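Local coordinates for protein AopB (Aeromonas hydrophila, PDB 3WXX) that probably serves as a membrane-inserting translocator of the type III secretion system, held here in complex with its chaperone AcrH, at residues A143-M148 with V193-T198; I132-I137 with M208-F213; A147-G152 with A185-V190. All coordinates share one frame; numbering follows the deposited sequence.

Interaction 1: residues A143-M148 with V193-T198; sequences AAVGAM and VSIAVT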
loop_
_atom_site.group_PDB
_atom_site.type_symbol
_atom_site.label_atom_id
_atom_site.label_comp_id
_atom_site.label_asym_id
_atom_site.label_seq_id
_atom_site.Cartn_x
_atom_site.Cartn_y
_atom_site.Cartn_z
ATOM N N ALA B 143 8.227 4.767 -1.144
ATOM C CA ALA B 143 7.007 4.131 -1.610
ATOM C C ALA B 143 7.175 2.622 -1.574
ATOM O O ALA B 143 6.297 1.918 -1.101
ATOM C CB ALA B 143 6.672 4.563 -3.022
ATOM N N ALA B 144 8.291 2.149 -2.121
ATOM C CA ALA B 144 8.579 0.727 -2.141
ATOM C C ALA B 144 8.441 0.086 -0.765
ATOM O O ALA B 144 7.580 -0.740 -0.555
ATOM C CB ALA B 144 9.977 0.484 -2.655
ATOM N N VAL B 145 9.237 0.516 0.195
ATOM C CA VAL B 145 9.149 -0.105 1.498
ATOM C C VAL B 145 7.751 0.085 2.096
ATOM O O VAL B 145 7.270 -0.777 2.857
ATOM C CB VAL B 145 10.239 0.413 2.469
ATOM C CG1 VAL B 145 9.994 1.871 2.826
ATOM C CG2 VAL B 145 10.320 -0.450 3.721
ATOM N N GLY B 146 7.119 1.226 1.801
ATOM C CA GLY B 146 5.775 1.508 2.344
ATOM C C GLY B 146 4.770 0.531 1.821
ATOM O O GLY B 146 3.951 -0.019 2.562
ATOM N N ALA B 147 4.842 0.262 0.541
ATOM C CA ALA B 147 3.915 -0.688 -0.030
ATOM C C ALA B 147 4.179 -2.090 0.518
ATOM O O ALA B 147 3.242 -2.840 0.761
ATOM C CB ALA B 147 4.007 -0.678 -1.542
HETATM N N MSE B 148 5.452 -2.431 0.691
HETATM C CA MSE B 148 5.832 -3.682 1.313
HETATM C C MSE B 148 5.199 -3.839 2.662
HETATM O O MSE B 148 4.555 -4.836 2.921
HETATM C CB MSE B 148 7.336 -3.783 1.535
HETATM C CG MSE B 148 8.147 -3.843 0.233
HETATM SE SE MSE B 148 8.114 -5.646 -0.448
HETATM C CE MSE B 148 9.726 -5.302 -1.484
ATOM N N VAL B 193 14.265 -6.111 4.967
ATOM C CA VAL B 193 15.015 -7.258 4.514
ATOM C C VAL B 193 14.578 -7.545 3.087
ATOM O O VAL B 193 15.410 -7.650 2.177
ATOM C CB VAL B 193 14.788 -8.479 5.427
ATOM C CG1 VAL B 193 15.476 -9.705 4.858
ATOM C CG2 VAL B 193 15.301 -8.202 6.834
ATOM N N SER B 194 13.266 -7.673 2.900
ATOM C CA SER B 194 12.710 -7.954 1.571
ATOM C C SER B 194 13.277 -6.976 0.548
ATOM O O SER B 194 13.593 -7.392 -0.562
ATOM C CB SER B 194 11.180 -7.885 1.582
ATOM O OG SER B 194 10.662 -8.140 2.888
ATOM N N ILE B 195 13.386 -5.679 0.896
ATOM C CA ILE B 195 13.962 -4.699 -0.050
ATOM C C ILE B 195 15.403 -5.080 -0.321
ATOM O O ILE B 195 15.819 -5.159 -1.474
ATOM C CB ILE B 195 13.931 -3.229 0.443
ATOM C CG1 ILE B 195 12.507 -2.677 0.619
ATOM C CG2 ILE B 195 14.653 -2.318 -0.535
ATOM C CD1 ILE B 195 11.733 -2.485 -0.667
ATOM N N ALA B 196 16.141 -5.365 0.754
ATOM C CA ALA B 196 17.547 -5.732 0.648
ATOM C C ALA B 196 17.694 -6.842 -0.351
ATOM O O ALA B 196 18.471 -6.738 -1.295
ATOM C CB ALA B 196 18.095 -6.170 1.984
ATOM N N VAL B 197 16.889 -7.885 -0.170
ATOM C CA VAL B 197 16.873 -9.036 -1.091
ATOM C C VAL B 197 16.537 -8.643 -2.533
ATOM O O VAL B 197 17.292 -8.939 -3.440
ATOM C CB VAL B 197 15.860 -10.108 -0.625
ATOM C CG1 VAL B 197 15.552 -11.097 -1.743
ATOM C CG2 VAL B 197 16.379 -10.822 0.626
ATOM N N THR B 198 15.389 -7.995 -2.721
ATOM C CA THR B 198 14.853 -7.728 -4.055
ATOM C C THR B 198 15.668 -6.685 -4.837
ATOM O O THR B 198 15.765 -6.765 -6.044
ATOM C CB THR B 198 13.393 -7.189 -3.996
ATOM O OG1 THR B 198 12.573 -7.935 -3.072
ATOM C CG2 THR B 198 12.775 -7.212 -5.376
#
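Helix segments 143-148 and 193-198 run at 124° between their N-to-C directions with axes 10.3 Å apart, the closest CA pair being Val-145 and Ile-195 at 6.8 Å. That spacing is bridged mainly by two side chains, Ile-195 and selenomethionine Met-148. With chi2 at -68°, the terminal CD1 of Ile-195 ends up at the surface of the other helix, 4.0 Å from the CB of Ala-144. The same CD1 meets Met-148 at two points, 3.6 Å from its CE and 3.9 Å from its CG. The chain of Met-148 is bent at chi2 (-81°), and it crosses that of Ile-195 obliquely. Val-145 adds a looser apolar touch, CB to Ile-195 CG1 at 4.3 Å. The same CE of Met-148 also lies 4.2 Å from Thr-198 OG1. That hydroxyl is a donor to Ser-194 O (2.8 Å), standing above the carbonyl plane, on the face opposite to Thr-198 N. The contact joins helix 126-151 to helix 179-198 within predicted transmembrane segments, and His-57 of the AcrH chain packs on Ala-144. Ser-194 OG is paired with Val-190 O. Both hydroxyls thus bond within helix 179-198, and what crosses between the segments is dispersion contact of methyl and methylene groups.

Interaction 2: residues I132-I137 with M208-F213; sequences IGAILI and MKAVKF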
loop_
_atom_site.group_PDB
_atom_site.type_symbol
_atom_site.label_atom_id
_atom_site.label_comp_id
_atom_site.label_asym_id
_atom_site.label_seq_id
_atom_site.Cartn_x
_atom_site.Cartn_y
_atom_site.Cartn_z
ATOM N N ILE B 132 3.666 8.387 3.595
ATOM C CA ILE B 132 3.820 9.724 2.989
ATOM C C ILE B 132 5.138 10.360 3.381
ATOM O O ILE B 132 5.859 10.853 2.542
ATOM C CB ILE B 132 2.672 10.671 3.362
ATOM C CG1 ILE B 132 1.463 10.371 2.492
ATOM C CG2 ILE B 132 3.072 12.116 3.125
ATOM C CD1 ILE B 132 0.179 10.853 3.119
ATOM N N GLY B 133 5.440 10.322 4.670
ATOM C CA GLY B 133 6.768 10.728 5.175
ATOM C C GLY B 133 7.941 10.058 4.485
ATOM O O GLY B 133 8.858 10.721 4.027
ATOM N N ALA B 134 7.877 8.734 4.353
ATOM C CA ALA B 134 8.929 7.974 3.669
ATOM C C ALA B 134 9.125 8.423 2.231
ATOM O O ALA B 134 10.267 8.466 1.704
ATOM C CB ALA B 134 8.630 6.486 3.729
ATOM N N ILE B 135 8.023 8.787 1.601
ATOM C CA ILE B 135 8.055 9.312 0.208
ATOM C C ILE B 135 8.687 10.693 0.108
ATOM O O ILE B 135 9.494 10.939 -0.786
ATOM C CB ILE B 135 6.655 9.307 -0.422
ATOM C CG1 ILE B 135 6.226 7.843 -0.673
ATOM C CG2 ILE B 135 6.636 10.173 -1.656
ATOM C CD1 ILE B 135 4.845 7.674 -1.239
ATOM N N LEU B 136 8.405 11.551 1.074
ATOM C CA LEU B 136 9.156 12.829 1.211
ATOM C C LEU B 136 10.662 12.673 1.444
ATOM O O LEU B 136 11.459 13.324 0.780
ATOM C CB LEU B 136 8.611 13.649 2.371
ATOM C CG LEU B 136 7.310 14.363 2.045
ATOM C CD1 LEU B 136 6.577 14.689 3.334
ATOM C CD2 LEU B 136 7.578 15.610 1.209
ATOM N N ILE B 137 11.041 11.780 2.357
ATOM C CA ILE B 137 12.458 11.490 2.571
ATOM C C ILE B 137 13.140 10.741 1.415
ATOM O O ILE B 137 14.259 11.070 1.049
ATOM C CB ILE B 137 12.692 10.625 3.802
ATOM C CG1 ILE B 137 12.060 11.252 5.048
ATOM C CG2 ILE B 137 14.174 10.381 3.993
ATOM C CD1 ILE B 137 12.658 12.580 5.436
HETATM N N MSE B 208 15.548 2.103 5.280
HETATM C CA MSE B 208 15.615 2.167 6.747
HETATM C C MSE B 208 15.703 3.611 7.208
HETATM O O MSE B 208 14.973 4.047 8.072
HETATM C CB MSE B 208 16.786 1.318 7.261
HETATM C CG MSE B 208 16.867 1.263 8.785
HETATM SE SE MSE B 208 15.423 0.137 9.483
HETATM C CE MSE B 208 14.180 1.455 10.288
ATOM N N LYS B 209 16.583 4.364 6.615
ATOM C CA LYS B 209 16.650 5.768 6.892
ATOM C C LYS B 209 15.287 6.459 6.662
ATOM O O LYS B 209 14.816 7.189 7.528
ATOM C CB LYS B 209 17.738 6.334 6.013
ATOM C CG LYS B 209 18.008 7.806 6.135
ATOM C CD LYS B 209 18.734 8.287 4.833
ATOM C CE LYS B 209 17.746 8.586 3.688
ATOM N NZ LYS B 209 18.444 8.938 2.416
ATOM N N ALA B 210 14.637 6.166 5.542
ATOM C CA ALA B 210 13.362 6.743 5.236
ATOM C C ALA B 210 12.382 6.475 6.336
ATOM O O ALA B 210 11.696 7.403 6.807
ATOM C CB ALA B 210 12.812 6.183 3.940
ATOM N N VAL B 211 12.248 5.210 6.697
ATOM C CA VAL B 211 11.288 4.830 7.751
ATOM C C VAL B 211 11.626 5.491 9.077
ATOM O O VAL B 211 10.745 5.989 9.768
ATOM C CB VAL B 211 11.250 3.313 7.971
ATOM C CG1 VAL B 211 10.409 2.981 9.202
ATOM C CG2 VAL B 211 10.657 2.616 6.743
ATOM N N LYS B 212 12.920 5.548 9.387
ATOM C CA LYS B 212 13.431 6.206 10.579
ATOM C C LYS B 212 12.934 7.639 10.676
ATOM O O LYS B 212 12.329 8.034 11.647
ATOM C CB LYS B 212 14.951 6.268 10.500
ATOM C CG LYS B 212 15.665 5.884 11.759
ATOM C CD LYS B 212 15.881 4.382 11.830
ATOM C CE LYS B 212 16.403 3.874 13.187
ATOM N NZ LYS B 212 16.627 4.894 14.271
ATOM N N PHE B 213 13.184 8.417 9.631
ATOM C CA PHE B 213 12.902 9.824 9.657
ATOM C C PHE B 213 11.430 10.120 9.473
ATOM O O PHE B 213 10.943 11.096 10.001
ATOM C CB PHE B 213 13.755 10.542 8.611
ATOM C CG PHE B 213 15.224 10.631 8.980
ATOM C CD1 PHE B 213 15.752 9.922 10.086
ATOM C CD2 PHE B 213 16.096 11.408 8.210
ATOM C CE1 PHE B 213 17.098 10.008 10.407
ATOM C CE2 PHE B 213 17.441 11.501 8.530
ATOM C CZ PHE B 213 17.942 10.800 9.627
#
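Ile-137 lays its CG2 methyl against the backbone of Ala-210, 3.9 Å from the CA, and spreads its other branch toward Phe-213. CG2 is anti to the backbone N, and besides Ala-210 it touches the CE of Lys-209 at 4.0 Å; the bend of the lysine at chi3 (83°) sets this CE methylene beside CG2. On the CG1 branch, CD1 is 3.9 Å from Phe-213 CB. The benzyl side chain crosses Ile-137 at about a right angle, and its ring leads away, which makes the CB methylene the part of Phe-213 that does the touching. Deeper in, the interface narrows to a pair of alanines: the CA atoms of Ala-134 and Ala-210 are 4.9 Å apart. Their CB methyls meet at 4.2 Å. The axes correspondingly come to 8.1 Å, at 124° between N-to-C directions. The alanine pair is buried, whereas Ile-137, Lys-209 and Phe-213 lie on the surface. Helix 91-113 packs on another part of segment 132-137 through Ile-135, which also meets Met-88 of the AcrH chain. This is a close helix-helix crossing through small residues, here joining helix 126-151 to helix 201-217 in the all-helical SseC-family core.

Interaction 3: residues A147-G152 with A185-V190; sequences AMMIVG and AAEILV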
loop_
_atom_site.group_PDB
_atom_site.type_symbol
_atom_site.label_atom_id
_atom_site.label_comp_id
_atom_site.label_asym_id
_atom_site.label_seq_id
_atom_site.Cartn_x
_atom_site.Cartn_y
_atom_site.Cartn_z
ATOM N N ALA B 147 4.842 0.262 0.541
ATOM C CA ALA B 147 3.915 -0.688 -0.030
ATOM C C ALA B 147 4.179 -2.090 0.518
ATOM O O ALA B 147 3.242 -2.840 0.761
ATOM C CB ALA B 147 4.007 -0.678 -1.542
HETATM N N MSE B 148 5.452 -2.431 0.691
HETATM C CA MSE B 148 5.832 -3.682 1.313
HETATM C C MSE B 148 5.199 -3.839 2.662
HETATM O O MSE B 148 4.555 -4.836 2.921
HETATM C CB MSE B 148 7.336 -3.783 1.535
HETATM C CG MSE B 148 8.147 -3.843 0.233
HETATM SE SE MSE B 148 8.114 -5.646 -0.448
HETATM C CE MSE B 148 9.726 -5.302 -1.484
HETATM N N MSE B 149 5.322 -2.859 3.530
HETATM C CA MSE B 149 4.663 -2.987 4.791
HETATM C C MSE B 149 3.168 -3.246 4.700
HETATM O O MSE B 149 2.601 -4.039 5.491
HETATM C CB MSE B 149 4.821 -1.697 5.522
HETATM C CG MSE B 149 6.260 -1.573 5.929
HETATM SE SE MSE B 149 6.458 0.227 6.652
HETATM C CE MSE B 149 4.884 0.179 7.840
ATOM N N ILE B 150 2.502 -2.547 3.765
ATOM C CA ILE B 150 1.058 -2.623 3.669
ATOM C C ILE B 150 0.617 -3.919 3.032
ATOM O O ILE B 150 -0.340 -4.536 3.486
ATOM C CB ILE B 150 0.517 -1.436 2.906
ATOM C CG1 ILE B 150 0.572 -0.206 3.821
ATOM C CG2 ILE B 150 -0.898 -1.713 2.422
ATOM C CD1 ILE B 150 0.185 1.073 3.120
ATOM N N VAL B 151 1.339 -4.360 2.008
ATOM C CA VAL B 151 1.070 -5.681 1.455
ATOM C C VAL B 151 1.110 -6.807 2.502
ATOM O O VAL B 151 0.292 -7.719 2.423
ATOM C CB VAL B 151 1.986 -6.008 0.267
ATOM C CG1 VAL B 151 2.039 -7.494 0.012
ATOM C CG2 VAL B 151 1.443 -5.334 -0.965
ATOM N N GLY B 152 2.022 -6.759 3.478
ATOM C CA GLY B 152 1.989 -7.734 4.579
ATOM C C GLY B 152 2.910 -8.927 4.395
ATOM O O GLY B 152 3.739 -9.224 5.260
ATOM N N ALA B 185 6.615 -2.833 13.665
ATOM C CA ALA B 185 8.073 -3.018 13.711
ATOM C C ALA B 185 8.462 -4.326 13.068
ATOM O O ALA B 185 9.428 -4.389 12.299
ATOM C CB ALA B 185 8.573 -2.963 15.149
ATOM N N ALA B 186 7.727 -5.373 13.385
ATOM C CA ALA B 186 7.994 -6.658 12.774
ATOM C C ALA B 186 7.934 -6.508 11.283
ATOM O O ALA B 186 8.879 -6.867 10.578
ATOM C CB ALA B 186 6.970 -7.690 13.223
ATOM N N GLU B 187 6.815 -5.935 10.822
ATOM C CA GLU B 187 6.553 -5.725 9.390
ATOM C C GLU B 187 7.586 -4.803 8.746
ATOM O O GLU B 187 8.146 -5.114 7.679
ATOM C CB GLU B 187 5.149 -5.154 9.182
ATOM C CG GLU B 187 4.662 -5.275 7.751
ATOM C CD GLU B 187 4.990 -6.624 7.099
ATOM O OE1 GLU B 187 4.461 -7.671 7.562
ATOM O OE2 GLU B 187 5.786 -6.632 6.118
ATOM N N ILE B 188 7.878 -3.697 9.427
ATOM C CA ILE B 188 8.883 -2.785 8.922
ATOM C C ILE B 188 10.123 -3.583 8.666
ATOM O O ILE B 188 10.618 -3.631 7.557
ATOM C CB ILE B 188 9.226 -1.671 9.897
ATOM C CG1 ILE B 188 8.026 -0.757 10.142
ATOM C CG2 ILE B 188 10.428 -0.878 9.372
ATOM C CD1 ILE B 188 8.349 0.386 11.104
ATOM N N LEU B 189 10.611 -4.229 9.716
ATOM C CA LEU B 189 11.845 -4.974 9.648
ATOM C C LEU B 189 11.815 -5.998 8.550
ATOM O O LEU B 189 12.771 -6.093 7.785
ATOM C CB LEU B 189 12.107 -5.632 10.979
ATOM C CG LEU B 189 13.282 -6.605 11.093
ATOM C CD1 LEU B 189 14.581 -6.052 10.526
ATOM C CD2 LEU B 189 13.423 -6.947 12.570
ATOM N N VAL B 190 10.721 -6.741 8.417
ATOM C CA VAL B 190 10.673 -7.763 7.337
ATOM C C VAL B 190 10.776 -7.052 5.959
ATOM O O VAL B 190 11.565 -7.469 5.087
ATOM C CB VAL B 190 9.479 -8.785 7.428
ATOM C CG1 VAL B 190 8.922 -8.923 8.842
ATOM C CG2 VAL B 190 8.352 -8.410 6.478
#
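Apolar contact between segments 147-152 and 185-190 rests on selenomethionine Met-149 and Ile-188, which lie side by side and point the same way. The SE of Met-149 is 4.0 Å from Ile-188 CG1, and its CE touches that same carbon after the bend at chi3 (48°). Although the CB of Ile-188 points away from the partner helix, its CG1 still reaches the SE and CE of Met-149. Glu-187, whose CA is 5.7 Å from that of Met-149, makes the contacts with the backbone. With CG anti to the backbone N (chi1 -164°), its methylene comes 3.3 Å from Met-149 O, and its carboxylate lies by Gly-152 O at the end of helix 126-151. There two acceptors approach each other, and no bond is assigned. The oxygens of Gly-152 and Met-148 beside this buried carboxylate may disfavour its ionised form. Gly-152 N still donates the helical bond to Met-148 O, while its positive phi (96°) takes the chain out of helical geometry. Val-151 O is bonded to Gln-50 NE2 of the AcrH chain, so the chaperone lies close to the same turn. The whole is a glycine-terminated helix end packed against a second helix, both within predicted transmembrane stretches.

In the fold
All three contacts use helix 126-151, which meets helix 179-198 in interactions 1 and 3 and helix 201-217 in interaction 2. Interactions 1 and 3, with centres about 8 Å apart, share Ala-147 and Met-148 and follow one another along the same helix pair; interaction 2 lies about 13 and 14 Å from their centres. Along the chain, interactions 1 and 3 are nested inside the loop closed by interaction 2. Val-211 connects the sites, packing on Val-145 and Ile-188. The three helices pack around shared, largely apolar contacts that include predicted membrane segments. This chain is the part of AopB crystallised with AcrH; the probable translocator role is that of the whole protein.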